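Local coordinates for E3 SUMO-protein ligase SIZ1 (Saccharomyces cerevisiae, PDB 3I2D), which acts as a SUMO E3 ligase, promoting attachment of SUMO to septins and to the replication clamp PCNA, at residues 83-88 / 182-187; 117-122 / 173-178; 211-216 / 298-303; 278-283 / 287-292. One frame throughout, in Å; residues are numbered along the deposited sequence.

Interaction 1: residues 83-88 / 182-187; sequences LVMNVE and NNVELI
Leu83, Met85 and Val87 on one strand meet Val184 and Leu186 on the other without a ring, amide or carboxylate among the touching groups, so the only flat faces that matter are those of two beta sheets. The contact is part of the interior of the beta sandwich that forms the PINIT domain. Residues 83-87 belong to strand 74-90, outermost in one four-stranded antiparallel sheet, and residues 182-187 to strand 182-191 of the second sheet. The strand axes pass 9.4 Å apart and their directions differ by 12°, a spacing too wide for backbone pairing but suited to two layers of side chains. The backbone bonds agree: Met85 and Val87 pair with Leu197 and Tyr195, whereas Val184 pairs with Ala98.

Val184 divides its two methyls between two partners. Its CG1 is anti to the backbone N (chi1 178°) and lies 4.3 Å from Met85 CE. Its CG2, beside the backbone N and so directed back along the strand, comes 4.0 Å from Leu83 CD2, the two side chains crossing nearly at right angles. The Leu83 CB does not point straight across the gap; the end of the side chain makes the approach. All five touching residues are buried, and 211 Å² is hidden between the segments. Leu197 from strand 195-204 packs against Met85, Val87 and Leu186, while Leu145 of the neighbouring strand 143-147 packs on Val184 and Leu186. One step further along, Val87 and Leu186 again cross at about a right angle, methyl against methyl, with Val87 CG2 3.7 Å from Leu186 CD2.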
# COMPACT_ATOMS: atom_id res chain seq x y z
N LEU A 83 -23.65 -4.30 4.25
CA LEU A 83 -22.75 -3.42 5.02
C LEU A 83 -22.48 -2.10 4.30
O LEU A 83 -21.38 -1.85 3.82
CB LEU A 83 -21.42 -4.13 5.27
CG LEU A 83 -21.08 -4.46 6.71
CD1 LEU A 83 -19.70 -5.11 6.77
CD2 LEU A 83 -21.10 -3.19 7.54
N VAL A 84 -23.49 -1.26 4.22
CA VAL A 84 -23.34 0.04 3.57
C VAL A 84 -24.14 1.01 4.40
O VAL A 84 -25.37 0.94 4.47
CB VAL A 84 -23.88 0.01 2.15
CG1 VAL A 84 -23.76 1.39 1.52
CG2 VAL A 84 -23.11 -1.02 1.35
N MET A 85 -23.43 1.92 5.06
CA MET A 85 -24.07 2.90 5.92
C MET A 85 -23.75 4.34 5.51
O MET A 85 -22.85 4.60 4.72
CB MET A 85 -23.63 2.65 7.37
CG MET A 85 -23.63 1.17 7.73
SD MET A 85 -22.85 0.77 9.30
CE MET A 85 -21.12 1.05 8.96
N ASN A 86 -24.51 5.27 6.06
CA ASN A 86 -24.31 6.68 5.77
C ASN A 86 -24.16 7.39 7.10
O ASN A 86 -24.83 7.05 8.07
CB ASN A 86 -25.50 7.25 5.02
CG ASN A 86 -25.68 6.60 3.67
OD1 ASN A 86 -25.07 7.00 2.68
ND2 ASN A 86 -26.52 5.56 3.62
N VAL A 87 -23.24 8.35 7.13
CA VAL A 87 -23.00 9.16 8.31
C VAL A 87 -23.58 10.52 7.96
O VAL A 87 -23.24 11.11 6.93
CB VAL A 87 -21.49 9.29 8.60
CG1 VAL A 87 -21.25 10.33 9.68
CG2 VAL A 87 -20.94 7.95 9.04
N GLU A 88 -24.48 11.00 8.80
CA GLU A 88 -25.14 12.29 8.55
C GLU A 88 -24.47 13.46 9.25
O GLU A 88 -23.60 13.29 10.11
CB GLU A 88 -26.60 12.22 9.00
CG GLU A 88 -27.53 11.51 8.03
CD GLU A 88 -28.94 11.36 8.59
OE1 GLU A 88 -29.87 11.11 7.79
OE2 GLU A 88 -29.11 11.49 9.82
N ASN A 182 -24.78 -10.76 12.06
CA ASN A 182 -23.72 -9.90 12.57
C ASN A 182 -24.25 -8.49 12.68
O ASN A 182 -25.13 -8.08 11.92
CB ASN A 182 -22.53 -9.89 11.61
CG ASN A 182 -21.67 -11.13 11.74
OD1 ASN A 182 -21.05 -11.37 12.78
ND2 ASN A 182 -21.63 -11.92 10.67
N ASN A 183 -23.72 -7.74 13.63
CA ASN A 183 -24.16 -6.37 13.80
C ASN A 183 -22.99 -5.41 13.94
O ASN A 183 -22.14 -5.56 14.82
CB ASN A 183 -25.07 -6.25 15.02
CG ASN A 183 -26.17 -5.24 14.81
OD1 ASN A 183 -25.93 -4.02 14.82
ND2 ASN A 183 -27.39 -5.73 14.60
N VAL A 184 -22.96 -4.42 13.06
CA VAL A 184 -21.92 -3.41 13.07
C VAL A 184 -22.55 -2.08 13.41
O VAL A 184 -23.60 -1.74 12.87
CB VAL A 184 -21.26 -3.27 11.70
CG1 VAL A 184 -20.22 -2.16 11.74
CG2 VAL A 184 -20.63 -4.58 11.30
N GLU A 185 -21.92 -1.33 14.29
CA GLU A 185 -22.47 -0.04 14.66
C GLU A 185 -21.39 1.02 14.75
O GLU A 185 -20.37 0.83 15.42
CB GLU A 185 -23.20 -0.16 15.99
CG GLU A 185 -24.14 0.99 16.29
CD GLU A 185 -24.98 0.72 17.53
OE1 GLU A 185 -25.70 -0.31 17.56
OE2 GLU A 185 -24.91 1.55 18.47
N LEU A 186 -21.59 2.13 14.04
CA LEU A 186 -20.64 3.25 14.08
C LEU A 186 -21.30 4.42 14.80
O LEU A 186 -22.34 4.92 14.38
CB LEU A 186 -20.25 3.70 12.68
CG LEU A 186 -19.33 4.93 12.67
CD1 LEU A 186 -17.90 4.54 13.05
CD2 LEU A 186 -19.33 5.54 11.28
N ILE A 187 -20.69 4.84 15.89
CA ILE A 187 -21.19 5.96 16.64
C ILE A 187 -20.29 7.15 16.35
O ILE A 187 -19.08 7.08 16.55
CB ILE A 187 -21.14 5.68 18.14
CG1 ILE A 187 -22.03 4.47 18.46
CG2 ILE A 187 -21.59 6.91 18.91
CD1 ILE A 187 -22.05 4.14 19.92

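Interaction 2: residues 117-122 / 173-178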
# COMPACT_ATOMS: atom_id res chain seq x y z
N HIS A 117 -7.59 -13.53 3.72
CA HIS A 117 -8.75 -12.69 3.46
C HIS A 117 -9.27 -12.05 4.72
O HIS A 117 -9.21 -12.63 5.80
CB HIS A 117 -9.86 -13.51 2.82
CG HIS A 117 -9.54 -13.95 1.43
ND1 HIS A 117 -8.60 -14.93 1.16
CD2 HIS A 117 -9.96 -13.49 0.23
CE1 HIS A 117 -8.46 -15.04 -0.15
NE2 HIS A 117 -9.27 -14.18 -0.74
N ARG A 118 -9.79 -10.83 4.58
CA ARG A 118 -10.29 -10.12 5.75
C ARG A 118 -11.44 -9.20 5.40
O ARG A 118 -11.55 -8.75 4.27
CB ARG A 118 -9.15 -9.32 6.38
CG ARG A 118 -7.86 -10.10 6.47
CD ARG A 118 -7.34 -10.12 7.89
NE ARG A 118 -8.34 -10.60 8.82
CZ ARG A 118 -8.20 -10.57 10.14
NH1 ARG A 118 -7.09 -10.07 10.68
NH2 ARG A 118 -9.18 -11.01 10.93
N LEU A 119 -12.29 -8.92 6.38
CA LEU A 119 -13.44 -8.04 6.17
C LEU A 119 -13.10 -6.62 6.64
O LEU A 119 -13.01 -6.36 7.83
CB LEU A 119 -14.63 -8.56 6.96
CG LEU A 119 -16.05 -8.24 6.48
CD1 LEU A 119 -16.86 -7.93 7.72
CD2 LEU A 119 -16.06 -7.07 5.50
N TYR A 120 -12.89 -5.72 5.69
CA TYR A 120 -12.53 -4.35 6.03
C TYR A 120 -13.69 -3.38 5.88
O TYR A 120 -14.51 -3.49 4.98
CB TYR A 120 -11.38 -3.88 5.13
CG TYR A 120 -10.00 -4.36 5.54
CD1 TYR A 120 -9.84 -5.29 6.57
CD2 TYR A 120 -8.86 -3.85 4.92
CE1 TYR A 120 -8.57 -5.69 6.98
CE2 TYR A 120 -7.58 -4.26 5.32
CZ TYR A 120 -7.45 -5.17 6.35
OH TYR A 120 -6.20 -5.56 6.76
N LEU A 121 -13.77 -2.43 6.79
CA LEU A 121 -14.81 -1.44 6.68
C LEU A 121 -14.11 -0.16 6.22
O LEU A 121 -13.08 0.23 6.78
CB LEU A 121 -15.49 -1.22 8.02
CG LEU A 121 -16.59 -0.18 8.02
CD1 LEU A 121 -17.65 -0.52 6.98
CD2 LEU A 121 -17.18 -0.10 9.42
N PHE A 122 -14.62 0.44 5.16
CA PHE A 122 -14.05 1.67 4.62
C PHE A 122 -14.99 2.82 4.86
O PHE A 122 -16.19 2.63 5.05
CB PHE A 122 -13.81 1.57 3.10
CG PHE A 122 -12.67 0.68 2.72
CD1 PHE A 122 -12.79 -0.70 2.82
CD2 PHE A 122 -11.48 1.22 2.26
CE1 PHE A 122 -11.75 -1.52 2.48
CE2 PHE A 122 -10.42 0.40 1.92
CZ PHE A 122 -10.56 -0.98 2.02
N PRO A 173 -12.00 -10.43 13.03
CA PRO A 173 -11.89 -11.22 14.27
C PRO A 173 -13.11 -11.18 15.19
O PRO A 173 -13.11 -11.84 16.23
CB PRO A 173 -10.64 -10.64 14.94
CG PRO A 173 -10.64 -9.22 14.49
CD PRO A 173 -10.99 -9.36 13.01
N HIS A 174 -14.14 -10.42 14.83
CA HIS A 174 -15.33 -10.31 15.69
C HIS A 174 -16.61 -10.77 15.01
O HIS A 174 -17.71 -10.52 15.52
CB HIS A 174 -15.49 -8.88 16.17
CG HIS A 174 -14.26 -8.33 16.81
ND1 HIS A 174 -13.79 -8.78 18.03
CD2 HIS A 174 -13.34 -7.44 16.36
CE1 HIS A 174 -12.64 -8.19 18.29
NE2 HIS A 174 -12.34 -7.38 17.30
N LEU A 175 -16.49 -11.42 13.86
CA LEU A 175 -17.67 -11.92 13.18
C LEU A 175 -18.20 -13.09 14.01
O LEU A 175 -17.44 -13.74 14.73
CB LEU A 175 -17.31 -12.42 11.77
CG LEU A 175 -17.11 -11.39 10.66
CD1 LEU A 175 -16.66 -12.11 9.41
CD2 LEU A 175 -18.40 -10.63 10.40
N LYS A 176 -19.50 -13.34 13.92
CA LYS A 176 -20.11 -14.45 14.64
C LYS A 176 -20.04 -15.68 13.72
O LYS A 176 -19.71 -15.55 12.54
CB LYS A 176 -21.56 -14.12 15.01
CG LYS A 176 -21.70 -13.25 16.26
CD LYS A 176 -23.17 -12.96 16.57
CE LYS A 176 -23.33 -12.17 17.86
NZ LYS A 176 -22.69 -12.86 19.01
N PRO A 177 -20.34 -16.89 14.25
CA PRO A 177 -20.31 -18.14 13.47
C PRO A 177 -21.26 -18.24 12.27
O PRO A 177 -22.43 -17.88 12.35
CB PRO A 177 -20.60 -19.20 14.53
CG PRO A 177 -19.98 -18.61 15.78
CD PRO A 177 -20.47 -17.18 15.69
N TYR A 178 -20.71 -18.73 11.16
CA TYR A 178 -21.42 -18.92 9.88
C TYR A 178 -22.88 -18.46 9.82
O TYR A 178 -23.18 -17.40 9.27
CB TYR A 178 -21.35 -20.40 9.48
CG TYR A 178 -21.82 -20.67 8.07
CD1 TYR A 178 -21.10 -20.19 6.97
CD2 TYR A 178 -23.00 -21.37 7.83
CE1 TYR A 178 -21.54 -20.40 5.66
CE2 TYR A 178 -23.45 -21.59 6.52
CZ TYR A 178 -22.72 -21.10 5.45
OH TYR A 178 -23.18 -21.30 4.17
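Within the PINIT beta sandwich, the connection from strand 169-170 to strand 182-191 passes from one sheet to the other, and on the way its residues Pro173 and Leu175 lie against Arg118 and Leu119 of strand 117-125. The pairing that precedes this departure is clear: Leu119 bonds through its backbone with Leu171, and its N reaches the hydroxyl of Thr172. At Pro173 the chain, here in a short 3-10 turn, has left the strand, and the closest pair of CA atoms across the two segments, those of Arg118 and Pro173, is 8.7 Å apart.

Two separate touches bridge that distance. At the outer one, the guanidinium of Arg118 comes obliquely to the proline ring, with NH2 3.2 Å from Pro173 CD; CZ of Arg118 lies 4.2 Å from the same CD. Bends at chi2 (-125°) and chi3 (53°) fold the arginine chain so that its end reaches the loop although its CB does not point there. The charge is met by Asp170, whose carboxylate forms a salt bridge with Arg118 NH1.

The inner touch is wholly apolar: Leu119 CD1 and Leu175 CD2 lie 4.1 Å apart, their side chains crossing at about a right angle. Leu119 is buried, with Ile80 and Leu83 from strand 74-90 packed on it, whereas Leu175 also rests on Leu102 and on Leu110 of helix 104-111. The loop thus lays Leu175 against Leu119 and Pro173 at the rim, burying 134 Å² in total, as part of a crossover connection that leaves strand 169-170 of one sheet for strand 182-191 of the other within the PINIT beta sandwich.

Interaction 3: residues 211-216 / 298-303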
# COMPACT_ATOMS: atom_id res chain seq x y z
N LEU A 211 7.19 -8.73 -3.76
CA LEU A 211 8.60 -8.86 -4.14
C LEU A 211 8.67 -9.70 -5.41
O LEU A 211 9.50 -9.47 -6.28
CB LEU A 211 9.44 -9.55 -3.07
CG LEU A 211 10.86 -9.88 -3.56
CD1 LEU A 211 11.67 -8.59 -3.66
CD2 LEU A 211 11.54 -10.86 -2.61
N GLU A 212 7.78 -10.68 -5.50
CA GLU A 212 7.79 -11.52 -6.67
C GLU A 212 7.48 -10.71 -7.92
O GLU A 212 8.05 -10.96 -8.97
CB GLU A 212 6.80 -12.66 -6.51
CG GLU A 212 7.24 -13.91 -7.26
CD GLU A 212 8.70 -14.27 -6.96
OE1 GLU A 212 9.04 -14.46 -5.77
OE2 GLU A 212 9.50 -14.37 -7.93
N LYS A 213 6.58 -9.73 -7.80
CA LYS A 213 6.24 -8.89 -8.94
C LYS A 213 7.44 -8.06 -9.37
O LYS A 213 7.64 -7.81 -10.55
CB LYS A 213 5.07 -7.97 -8.60
CG LYS A 213 3.71 -8.66 -8.64
CD LYS A 213 2.57 -7.66 -8.48
CE LYS A 213 2.88 -6.33 -9.20
NZ LYS A 213 3.45 -6.49 -10.58
N VAL A 214 8.23 -7.63 -8.40
CA VAL A 214 9.41 -6.85 -8.71
C VAL A 214 10.45 -7.73 -9.41
O VAL A 214 11.04 -7.30 -10.39
CB VAL A 214 10.04 -6.23 -7.44
CG1 VAL A 214 11.31 -5.46 -7.80
CG2 VAL A 214 9.06 -5.30 -6.78
N LEU A 215 10.67 -8.94 -8.93
CA LEU A 215 11.64 -9.85 -9.55
C LEU A 215 11.22 -10.27 -10.96
O LEU A 215 12.05 -10.65 -11.77
CB LEU A 215 11.83 -11.13 -8.73
CG LEU A 215 12.36 -11.02 -7.30
CD1 LEU A 215 12.47 -12.42 -6.72
CD2 LEU A 215 13.72 -10.32 -7.29
N GLN A 216 9.93 -10.21 -11.23
CA GLN A 216 9.39 -10.61 -12.53
C GLN A 216 9.31 -9.40 -13.45
O GLN A 216 8.77 -9.45 -14.55
CB GLN A 216 8.00 -11.24 -12.31
CG GLN A 216 7.13 -11.40 -13.56
CD GLN A 216 5.70 -11.78 -13.23
OE1 GLN A 216 5.10 -11.27 -12.28
NE2 GLN A 216 5.12 -12.68 -14.04
N ILE A 298 7.86 6.96 -6.24
CA ILE A 298 8.03 5.77 -7.05
C ILE A 298 6.79 4.91 -6.93
O ILE A 298 6.13 4.90 -5.89
CB ILE A 298 9.27 4.94 -6.63
CG1 ILE A 298 9.05 4.32 -5.27
CG2 ILE A 298 10.51 5.83 -6.55
CD1 ILE A 298 10.31 3.63 -4.78
N ALA A 299 6.47 4.20 -8.01
CA ALA A 299 5.30 3.33 -8.01
C ALA A 299 5.81 1.90 -8.05
O ALA A 299 6.86 1.64 -8.64
CB ALA A 299 4.44 3.61 -9.22
N LEU A 300 5.07 0.99 -7.43
CA LEU A 300 5.43 -0.42 -7.37
C LEU A 300 5.77 -1.00 -8.75
O LEU A 300 6.74 -1.74 -8.90
CB LEU A 300 4.28 -1.20 -6.73
CG LEU A 300 4.57 -2.55 -6.05
CD1 LEU A 300 4.72 -3.65 -7.08
CD2 LEU A 300 5.84 -2.43 -5.23
N GLU A 301 4.98 -0.63 -9.76
CA GLU A 301 5.20 -1.12 -11.12
C GLU A 301 6.54 -0.71 -11.74
O GLU A 301 7.02 -1.37 -12.66
CB GLU A 301 4.07 -0.66 -12.05
CG GLU A 301 3.65 0.78 -11.86
CD GLU A 301 2.48 0.94 -10.90
OE1 GLU A 301 2.58 0.48 -9.73
OE2 GLU A 301 1.46 1.54 -11.32
N ASN A 302 7.13 0.36 -11.23
CA ASN A 302 8.41 0.83 -11.75
C ASN A 302 9.61 0.32 -10.97
O ASN A 302 10.74 0.68 -11.27
CB ASN A 302 8.45 2.35 -11.74
CG ASN A 302 7.49 2.95 -12.72
OD1 ASN A 302 7.31 4.16 -12.77
ND2 ASN A 302 6.85 2.10 -13.52
N LEU A 303 9.35 -0.52 -9.97
CA LEU A 303 10.42 -1.05 -9.14
C LEU A 303 11.05 -2.26 -9.84
O LEU A 303 10.36 -3.24 -10.13
CB LEU A 303 9.85 -1.43 -7.77
CG LEU A 303 10.78 -1.42 -6.56
CD1 LEU A 303 11.34 -0.03 -6.35
CD2 LEU A 303 10.02 -1.87 -5.31
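Leu300 is the first residue of 298-303 to touch helix 207-215: its CD1 lies 3.9 Å from Lys213 CE, with the two side chains crossing at about a right angle. The lysine presents a methylene here, not its charge, because its chain bends at chi3 (37°) and chi4 (45°) close to the leucine. Residues 300-302 form a 3-10 turn, evidenced by the backbone hydrogen bond from Asn302 N to Ala299 O (2.9 Å). Glu301 then turns its CB away from the helix, and Asn302 bonds through its backbone to Ile266. The turn closes with Leu303 N on Leu300 O (3.1 Å), which brings Leu303 round to the helix again.

At Leu303 the backbones come nearest, its CA 5.9 Å from that of Val214. One branch of the valine meets the main chain, with Val214 CG1 3.4 Å from Leu303 O; the other meets the side chain, with CG2 3.9 Å from Leu303 CD2. This division follows from chi1 of 178°, which puts CG1 beside the valine's carbonyl carbon and CG2 beside its N. Replacing Val214 by an alanine removes both branches, which would probably open a gap beside Leu303 and let its CD2 end shift. Lys213 is exposed, whereas Val214, Leu300 and Leu303 are buried, so the apolar part of the contact is on the inside.

The contact thus fastens helix 207-215 to the SP-RING zinc finger: Leu300 and Leu303 also pack on Leu280 and Phe279, respectively, of helix 276-285, Leu211 lies on Ala276 of that helix, and Leu303 begins the short strand 303-305.

Interaction 4: residues 278-283 / 287-292; sequences WFLHSQ and PTWQCP. With ZN (zinc ion), chain B.
Gln283 and Trp289 form the tight part of this contact, where helix 276-285 of the SP-RING zinc finger meets the loop leading to a zinc-binding cysteine. The glutamine CG lies over the tryptophan face, 3.9 Å from the centroid of the six-membered ring and 3° off its normal, a CH-pi contact. Bent at chi2 (-48°), the chain also carries OE1 above the same indole, where it accepts a hydrogen bond from Thr288 N at 2.8 Å and a doubtful one from Trp289 N, modelled too short for its length to be trusted. A leucine in place of Gln283 would probably leave Thr288 N without its acceptor and Thr288 OG1 without the glutamine amide. Phe279 CE2 closes the inner side, 3.9 Å from Trp289 CZ3, the ring planes 79° apart.

The outer side is looser. Thr288 is exposed and tied back by a longer bond, Gln283 NE2 to Thr288 OG1 at 3.3 Å. Pro292 borders the phenylalanine through its CG, near Phe279 CD1, and buries only 25 Å² against the helix. Between these margins Cys291 turns away from the helix, joining Cys268, His270 and Cys294 around the metal, its SG 2.3 Å from the zinc ion.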
# COMPACT_ATOMS: atom_id res chain seq x y z
N TRP A 278 12.97 -5.03 2.06
CA TRP A 278 12.82 -4.12 3.18
C TRP A 278 11.98 -2.94 2.75
O TRP A 278 11.13 -2.48 3.51
CB TRP A 278 14.16 -3.62 3.71
CG TRP A 278 14.85 -4.62 4.62
CD1 TRP A 278 15.71 -5.61 4.25
CD2 TRP A 278 14.70 -4.73 6.04
NE1 TRP A 278 16.11 -6.33 5.35
CE2 TRP A 278 15.51 -5.81 6.47
CE3 TRP A 278 13.97 -4.02 7.00
CZ2 TRP A 278 15.61 -6.20 7.81
CZ3 TRP A 278 14.06 -4.40 8.34
CH2 TRP A 278 14.88 -5.49 8.73
N PHE A 279 12.20 -2.44 1.55
CA PHE A 279 11.41 -1.32 1.10
C PHE A 279 9.91 -1.64 1.23
O PHE A 279 9.12 -0.82 1.70
CB PHE A 279 11.73 -1.01 -0.36
CG PHE A 279 10.89 0.10 -0.92
CD1 PHE A 279 11.10 1.42 -0.54
CD2 PHE A 279 9.88 -0.17 -1.84
CE1 PHE A 279 10.32 2.46 -1.06
CE2 PHE A 279 9.09 0.86 -2.37
CZ PHE A 279 9.31 2.18 -1.98
N LEU A 280 9.53 -2.85 0.83
CA LEU A 280 8.14 -3.28 0.85
C LEU A 280 7.58 -3.54 2.24
O LEU A 280 6.39 -3.35 2.47
CB LEU A 280 7.97 -4.51 -0.03
CG LEU A 280 8.08 -4.22 -1.53
CD1 LEU A 280 8.42 -5.48 -2.30
CD2 LEU A 280 6.77 -3.63 -2.02
N HIS A 281 8.44 -3.97 3.16
CA HIS A 281 8.02 -4.21 4.54
C HIS A 281 7.92 -2.85 5.23
O HIS A 281 7.16 -2.69 6.17
CB HIS A 281 9.03 -5.09 5.27
CG HIS A 281 8.69 -6.55 5.20
ND1 HIS A 281 7.75 -7.13 6.01
CD2 HIS A 281 9.13 -7.53 4.37
CE1 HIS A 281 7.61 -8.40 5.68
NE2 HIS A 281 8.43 -8.67 4.69
N SER A 282 8.70 -1.89 4.76
CA SER A 282 8.69 -0.54 5.28
C SER A 282 7.43 0.18 4.79
O SER A 282 6.77 0.87 5.55
CB SER A 282 9.91 0.22 4.79
OG SER A 282 9.92 1.50 5.37
N GLN A 283 7.10 0.02 3.51
CA GLN A 283 5.90 0.65 2.97
C GLN A 283 4.63 0.11 3.64
O GLN A 283 3.68 0.85 3.87
CB GLN A 283 5.82 0.44 1.44
CG GLN A 283 6.87 1.21 0.67
CD GLN A 283 6.97 2.66 1.11
OE1 GLN A 283 5.99 3.40 1.04
NE2 GLN A 283 8.14 3.07 1.59
N PRO A 287 3.49 3.74 4.73
CA PRO A 287 3.26 4.03 3.30
C PRO A 287 3.58 5.44 2.83
O PRO A 287 2.73 6.32 2.86
CB PRO A 287 1.79 3.68 3.11
CG PRO A 287 1.21 4.09 4.42
CD PRO A 287 2.20 3.54 5.42
N THR A 288 4.81 5.62 2.38
CA THR A 288 5.29 6.89 1.87
C THR A 288 5.48 6.78 0.37
O THR A 288 5.27 7.74 -0.36
CB THR A 288 6.64 7.24 2.49
OG1 THR A 288 7.61 6.26 2.09
CG2 THR A 288 6.52 7.26 4.00
N TRP A 289 5.87 5.60 -0.09
CA TRP A 289 6.12 5.33 -1.50
C TRP A 289 7.03 6.41 -2.07
O TRP A 289 6.65 7.15 -2.99
CB TRP A 289 4.81 5.21 -2.30
CG TRP A 289 4.01 3.99 -1.90
CD1 TRP A 289 2.93 3.96 -1.07
CD2 TRP A 289 4.31 2.63 -2.22
NE1 TRP A 289 2.54 2.65 -0.84
CE2 TRP A 289 3.38 1.82 -1.53
CE3 TRP A 289 5.28 2.00 -3.01
CZ2 TRP A 289 3.39 0.42 -1.61
CZ3 TRP A 289 5.30 0.61 -3.09
CH2 TRP A 289 4.35 -0.16 -2.39
N GLN A 290 8.21 6.49 -1.46
CA GLN A 290 9.28 7.42 -1.81
C GLN A 290 10.60 6.69 -1.72
O GLN A 290 10.83 5.94 -0.78
CB GLN A 290 9.34 8.58 -0.83
CG GLN A 290 8.35 9.66 -1.08
CD GLN A 290 8.62 10.87 -0.22
OE1 GLN A 290 8.15 11.96 -0.52
NE2 GLN A 290 9.38 10.68 0.85
N CYS A 291 11.46 6.93 -2.69
CA CYS A 291 12.75 6.27 -2.69
C CYS A 291 13.53 6.69 -1.44
O CYS A 291 13.58 7.87 -1.11
CB CYS A 291 13.51 6.65 -3.97
SG CYS A 291 15.16 5.93 -4.11
N PRO A 292 14.13 5.71 -0.73
CA PRO A 292 14.93 5.95 0.49
C PRO A 292 16.21 6.71 0.20
O PRO A 292 16.80 7.32 1.09
CB PRO A 292 15.24 4.54 0.99
CG PRO A 292 14.16 3.69 0.39
CD PRO A 292 14.00 4.27 -0.98
ZN ZN B . 15.77 6.87 -6.13

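Overall arrangement
The four contacts fall into two pairs along an elongated chain. Interaction 1 comes first, with interaction 2 nested inside its loop; both lie in the PINIT sandwich, centres 14 Å apart, and they touch through Met85 on Leu121 and a probable hydrogen bond between Asn182 OD1 and Lys176 N. Interaction 3 opens later and encloses interaction 4; their centres are 12 Å apart, and Ile298 and Leu300 of interaction 3 pack on Phe279 and Leu280 of interaction 4's helix 276-285. Between the pairs, centres of interactions 1 and 3 are 37 Å apart, and the nearest atoms of interactions 2 and 4 about 12 Å. The PINIT core and the SP-RING, which mediates interaction with UBC9, each have their own interior, consistent with two units joined end to end.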